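Local coordinates for putative O-Methyltransferase (Corynebacterium glutamicum, PDB 3DR5), which probably transfers a methyl group from S-adenosyl-L-methionine to an oxygen of a substrate that has not been identified, at residues A[35-40]-A[68-73]; A[63-68]-A[134-139]. All blocks are in the same frame, centred on the assembly; numbering follows the deposited sequence.

Overall arrangement
Both contacts lie in a Rossmann-like methyltransferase domain and share helix 67-77, the first helix after strand 59-63. Interaction 2 pairs the end of that strand with the end of strand 130-135, its neighbour in the sheet, whereas interaction 1 packs 35-40, leading into helix 39-51, against the first turns of helix 67-77. Their centres lie about 10 Å apart, and F134 joins them: its CD2 is 3.7 Å from V70 CG1, and its CZ is 3.8 Å from P37 CG. In class I methyltransferases the cofactor binds at the C-terminal ends of the parallel strands, so both contacts probably border that site.

Interaction 1: residues A[35-40]-A[68-73]; sequences PAPDEM and GLVGLY
The hydroxyl of Y73 donates a hydrogen bond to E39, with OH 2.5 Å from OE1, and R26 of helix 20-31 bonds to the same OH through NH2. This grip joins two helices of the Rossmann-like methyltransferase fold, the start of helix 39-51 and the first turns of helix 67-77. OE1 lies near the plane of the tyrosine ring, at its edge, while the hydroxyl meets the carboxylate from above, 55° out of its plane. E39 suits the place because its chain is long and can fold back: CG stands anti to the backbone N (chi1 174°), and a bend at chi2 (62°) brings the carboxylate round to Y73 although CB points away. Q43 holds the other oxygen, OE2, and R26, bound to the same hydroxyl, may help to stabilise the carboxylate's negative charge.

Ahead of the helix, the chain rests on apolar side chains. P37, a rigid ring, crosses V70 at about a right angle, its CD 4.0 Å from V70 CG2; F134 touches both residues. D38 then caps the helix start, its OD1 also bonded to T41 OG1. L69 points toward the loop, and its CD2 lies 3.9 Å from P37 O. A small side chain suits position 36, since A36 CB comes within 3.4 Å of L69 CD2, a tight carbon-carbon approach.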
loop_
_atom_site.group_PDB
_atom_site.type_symbol
_atom_site.label_atom_id
_atom_site.label_comp_id
_atom_site.label_asym_id
_atom_site.label_seq_id
_atom_site.Cartn_x
_atom_site.Cartn_y
_atom_site.Cartn_z
ATOM N N PRO A 35 -20.065 6.643 -4.230
ATOM C CA PRO A 35 -19.183 5.674 -3.567
ATOM C C PRO A 35 -17.875 6.390 -3.226
ATOM O O PRO A 35 -17.128 6.790 -4.123
ATOM C CB PRO A 35 -18.959 4.594 -4.629
ATOM C CG PRO A 35 -20.005 4.867 -5.694
ATOM C CD PRO A 35 -20.212 6.341 -5.662
ATOM N N ALA A 36 -17.593 6.531 -1.932
ATOM C CA ALA A 36 -16.389 7.232 -1.484
ATOM C C ALA A 36 -15.500 6.415 -0.554
ATOM O O ALA A 36 -15.888 6.123 0.576
ATOM C CB ALA A 36 -16.779 8.532 -0.796
ATOM N N PRO A 37 -14.292 6.057 -1.014
ATOM C CA PRO A 37 -13.352 5.276 -0.201
ATOM C C PRO A 37 -13.124 5.990 1.125
ATOM O O PRO A 37 -13.040 7.221 1.152
ATOM C CB PRO A 37 -12.078 5.260 -1.050
ATOM C CG PRO A 37 -12.575 5.428 -2.444
ATOM C CD PRO A 37 -13.705 6.420 -2.315
ATOM N N ASP A 38 -13.003 5.229 2.212
ATOM C CA ASP A 38 -12.788 5.842 3.521
ATOM C C ASP A 38 -11.411 6.504 3.626
ATOM O O ASP A 38 -10.607 6.442 2.694
ATOM C CB ASP A 38 -13.008 4.809 4.656
ATOM C CG ASP A 38 -11.993 3.674 4.649
ATOM O OD1 ASP A 38 -11.229 3.542 3.667
ATOM O OD2 ASP A 38 -11.966 2.912 5.645
ATOM N N GLU A 39 -11.148 7.138 4.764
ATOM C CA GLU A 39 -9.894 7.842 4.979
ATOM C C GLU A 39 -8.646 6.979 4.879
ATOM O O GLU A 39 -7.621 7.431 4.370
ATOM C CB GLU A 39 -9.923 8.545 6.335
ATOM C CG GLU A 39 -8.609 9.211 6.748
ATOM C CD GLU A 39 -8.169 10.313 5.800
ATOM O OE1 GLU A 39 -9.043 11.054 5.306
ATOM O OE2 GLU A 39 -6.949 10.450 5.558
HETATM N N MSE A 40 -8.740 5.745 5.360
HETATM C CA MSE A 40 -7.611 4.829 5.342
HETATM C C MSE A 40 -7.258 4.389 3.923
HETATM O O MSE A 40 -6.079 4.259 3.581
HETATM C CB MSE A 40 -7.897 3.608 6.240
HETATM C CG MSE A 40 -7.707 3.864 7.748
HETATM SE SE MSE A 40 -7.916 2.232 8.825
HETATM C CE MSE A 40 -8.155 3.003 10.559
ATOM N N GLY A 68 -13.228 13.738 -7.318
ATOM C CA GLY A 68 -12.726 14.836 -6.522
ATOM C C GLY A 68 -12.090 14.389 -5.219
ATOM O O GLY A 68 -10.997 14.844 -4.860
ATOM N N LEU A 69 -12.776 13.506 -4.503
ATOM C CA LEU A 69 -12.265 13.010 -3.237
ATOM C C LEU A 69 -11.013 12.168 -3.515
ATOM O O LEU A 69 -9.932 12.460 -3.018
ATOM C CB LEU A 69 -13.338 12.175 -2.519
ATOM C CG LEU A 69 -12.887 11.454 -1.243
ATOM C CD1 LEU A 69 -12.537 12.455 -0.157
ATOM C CD2 LEU A 69 -13.992 10.532 -0.773
ATOM N N VAL A 70 -11.173 11.127 -4.320
ATOM C CA VAL A 70 -10.068 10.247 -4.691
ATOM C C VAL A 70 -8.860 11.020 -5.237
ATOM O O VAL A 70 -7.724 10.777 -4.815
ATOM C CB VAL A 70 -10.537 9.217 -5.753
ATOM C CG1 VAL A 70 -9.335 8.471 -6.352
ATOM C CG2 VAL A 70 -11.498 8.235 -5.118
ATOM N N GLY A 71 -9.129 11.938 -6.167
ATOM C CA GLY A 71 -8.093 12.737 -6.798
ATOM C C GLY A 71 -7.254 13.566 -5.855
ATOM O O GLY A 71 -6.063 13.785 -6.097
ATOM N N LEU A 72 -7.884 14.055 -4.794
ATOM C CA LEU A 72 -7.188 14.868 -3.810
ATOM C C LEU A 72 -6.150 14.028 -3.065
ATOM O O LEU A 72 -5.065 14.513 -2.736
ATOM C CB LEU A 72 -8.188 15.495 -2.823
ATOM C CG LEU A 72 -8.997 16.681 -3.387
ATOM C CD1 LEU A 72 -10.067 17.106 -2.381
ATOM C CD2 LEU A 72 -8.064 17.861 -3.680
ATOM N N TYR A 73 -6.483 12.771 -2.789
ATOM C CA TYR A 73 -5.554 11.879 -2.090
ATOM C C TYR A 73 -4.374 11.554 -2.994
ATOM O O TYR A 73 -3.238 11.506 -2.555
ATOM C CB TYR A 73 -6.257 10.585 -1.704
ATOM C CG TYR A 73 -7.148 10.717 -0.506
ATOM C CD1 TYR A 73 -6.607 10.932 0.765
ATOM C CD2 TYR A 73 -8.530 10.584 -0.629
ATOM C CE1 TYR A 73 -7.423 11.005 1.885
ATOM C CE2 TYR A 73 -9.360 10.655 0.485
ATOM C CZ TYR A 73 -8.803 10.860 1.733
ATOM O OH TYR A 73 -9.617 10.886 2.835
#

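Interaction 2: residues A[63-68]-A[134-139]; sequences ITPAAG and FGQVSP
I63 and G135 face each other in a parallel beta bridge, their CA atoms 4.7 Å apart, and I63 bonds to the residues on both sides of G135. Its N donates to F134 O at 2.7 Å with a nearly straight N-H (173°), and its O accepts from Q136 N, also at 2.7 Å. Further on, residues 64-66 turn off into helix 67-77, while 137-139 run on as loop: these are the carboxyl ends of two neighbouring strands of a Rossmann-like sheet, the region where class I methyltransferases bind their cofactor. G135 brings its CA to 3.5 Å from I63 O, a CA-H...O contact beside the Q136 bond.

On the face of the sheet occupied by I63, CG2 approaches V137 CG1 at 4.2 Å. These branched aliphatic side chains cross obliquely and both pack on L145 of helix 142-152, an apolar setting that suits them. T64 meets its partners differently. Its CB touches Q136 CB at 3.5 Å and lies near the plane of the F134 ring, at its edge by CE2 (4.0 Å). F134 CG is anti to the backbone N (chi1 171°), and the ring edge comes near T64 although the CB of F134 is not directed at it.

T64 OG1, itself anti to the backbone N (chi1 169°), accepts from A66 N at 3.2 Å, closing an ST turn just before the helix. P65, whose ring limits the backbone, sits within that turn and brings CD alongside Q136 O. The chemistry therefore divides: main-chain bonds fix the strand ends, while the threonine combines a hydroxyl that holds the turn with carbon atoms that pack against the neighbouring strand.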
loop_
_atom_site.group_PDB
_atom_site.type_symbol
_atom_site.label_atom_id
_atom_site.label_comp_id
_atom_site.label_asym_id
_atom_site.label_seq_id
_atom_site.Cartn_x
_atom_site.Cartn_y
_atom_site.Cartn_z
ATOM N N ILE A 63 -10.841 6.562 -12.184
ATOM C CA ILE A 63 -12.083 6.212 -12.856
ATOM C C ILE A 63 -13.123 6.004 -11.767
ATOM O O ILE A 63 -13.227 4.929 -11.177
ATOM C CB ILE A 63 -11.904 4.931 -13.678
ATOM C CG1 ILE A 63 -10.918 5.196 -14.820
ATOM C CG2 ILE A 63 -13.239 4.465 -14.213
ATOM C CD1 ILE A 63 -10.005 4.027 -15.114
ATOM N N THR A 64 -13.928 7.034 -11.532
ATOM C CA THR A 64 -14.921 6.985 -10.467
ATOM C C THR A 64 -15.857 8.191 -10.505
ATOM O O THR A 64 -15.470 9.260 -10.971
ATOM C CB THR A 64 -14.195 6.986 -9.102
ATOM O OG1 THR A 64 -15.131 7.186 -8.039
ATOM C CG2 THR A 64 -13.150 8.133 -9.054
ATOM N N PRO A 65 -17.091 8.033 -10.003
ATOM C CA PRO A 65 -18.086 9.113 -9.963
ATOM C C PRO A 65 -17.644 10.213 -9.000
ATOM O O PRO A 65 -18.058 11.357 -9.122
ATOM C CB PRO A 65 -19.351 8.424 -9.456
ATOM C CG PRO A 65 -19.194 7.020 -9.899
ATOM C CD PRO A 65 -17.715 6.719 -9.751
ATOM N N ALA A 66 -16.824 9.851 -8.022
ATOM C CA ALA A 66 -16.325 10.816 -7.038
ATOM C C ALA A 66 -14.826 11.024 -7.225
ATOM O O ALA A 66 -14.034 10.739 -6.335
ATOM C CB ALA A 66 -16.598 10.318 -5.625
ATOM N N ALA A 67 -14.438 11.537 -8.387
ATOM C CA ALA A 67 -13.030 11.767 -8.703
ATOM C C ALA A 67 -12.391 12.868 -7.874
ATOM O O ALA A 67 -11.163 12.927 -7.745
ATOM C CB ALA A 67 -12.878 12.079 -10.189
ATOM N N GLY A 68 -13.228 13.738 -7.318
ATOM C CA GLY A 68 -12.726 14.836 -6.522
ATOM C C GLY A 68 -12.090 14.389 -5.219
ATOM O O GLY A 68 -10.997 14.844 -4.860
ATOM N N PHE A 134 -6.781 4.117 -10.516
ATOM C CA PHE A 134 -7.766 3.787 -9.501
ATOM C C PHE A 134 -9.096 3.610 -10.219
ATOM O O PHE A 134 -9.517 4.463 -11.016
ATOM C CB PHE A 134 -7.916 4.910 -8.464
ATOM C CG PHE A 134 -9.069 4.698 -7.524
ATOM C CD1 PHE A 134 -8.926 3.909 -6.387
ATOM C CD2 PHE A 134 -10.315 5.261 -7.801
ATOM C CE1 PHE A 134 -10.019 3.670 -5.541
ATOM C CE2 PHE A 134 -11.414 5.029 -6.968
ATOM C CZ PHE A 134 -11.264 4.237 -5.830
ATOM N N GLY A 135 -9.752 2.491 -9.941
ATOM C CA GLY A 135 -11.035 2.229 -10.558
ATOM C C GLY A 135 -12.153 1.943 -9.565
ATOM O O GLY A 135 -11.999 1.137 -8.644
ATOM N N GLN A 136 -13.262 2.655 -9.720
ATOM C CA GLN A 136 -14.433 2.431 -8.887
ATOM C C GLN A 136 -15.533 2.101 -9.903
ATOM O O GLN A 136 -16.193 2.987 -10.454
ATOM C CB GLN A 136 -14.828 3.680 -8.082
ATOM C CG GLN A 136 -16.085 3.457 -7.254
ATOM C CD GLN A 136 -15.801 2.920 -5.865
ATOM O OE1 GLN A 136 -16.216 1.814 -5.513
ATOM N NE2 GLN A 136 -15.093 3.703 -5.064
ATOM N N VAL A 137 -15.732 0.814 -10.144
ATOM C CA VAL A 137 -16.713 0.357 -11.123
ATOM C C VAL A 137 -17.599 -0.749 -10.564
ATOM O O VAL A 137 -17.413 -1.193 -9.426
ATOM C CB VAL A 137 -15.999 -0.170 -12.397
ATOM C CG1 VAL A 137 -15.139 0.933 -13.007
ATOM C CG2 VAL A 137 -15.113 -1.373 -12.049
ATOM N N SER A 138 -18.567 -1.184 -11.368
ATOM C CA SER A 138 -19.447 -2.270 -10.965
ATOM C C SER A 138 -18.656 -3.559 -11.165
ATOM O O SER A 138 -17.784 -3.639 -12.040
ATOM C CB SER A 138 -20.703 -2.316 -11.832
ATOM O OG SER A 138 -21.510 -1.185 -11.595
ATOM N N PRO A 139 -18.944 -4.581 -10.353
ATOM C CA PRO A 139 -18.265 -5.876 -10.436
ATOM C C PRO A 139 -18.322 -6.486 -11.832
ATOM O O PRO A 139 -17.465 -7.295 -12.198
ATOM C CB PRO A 139 -18.986 -6.736 -9.379
ATOM C CG PRO A 139 -20.200 -5.927 -8.966
ATOM C CD PRO A 139 -19.808 -4.500 -9.163
#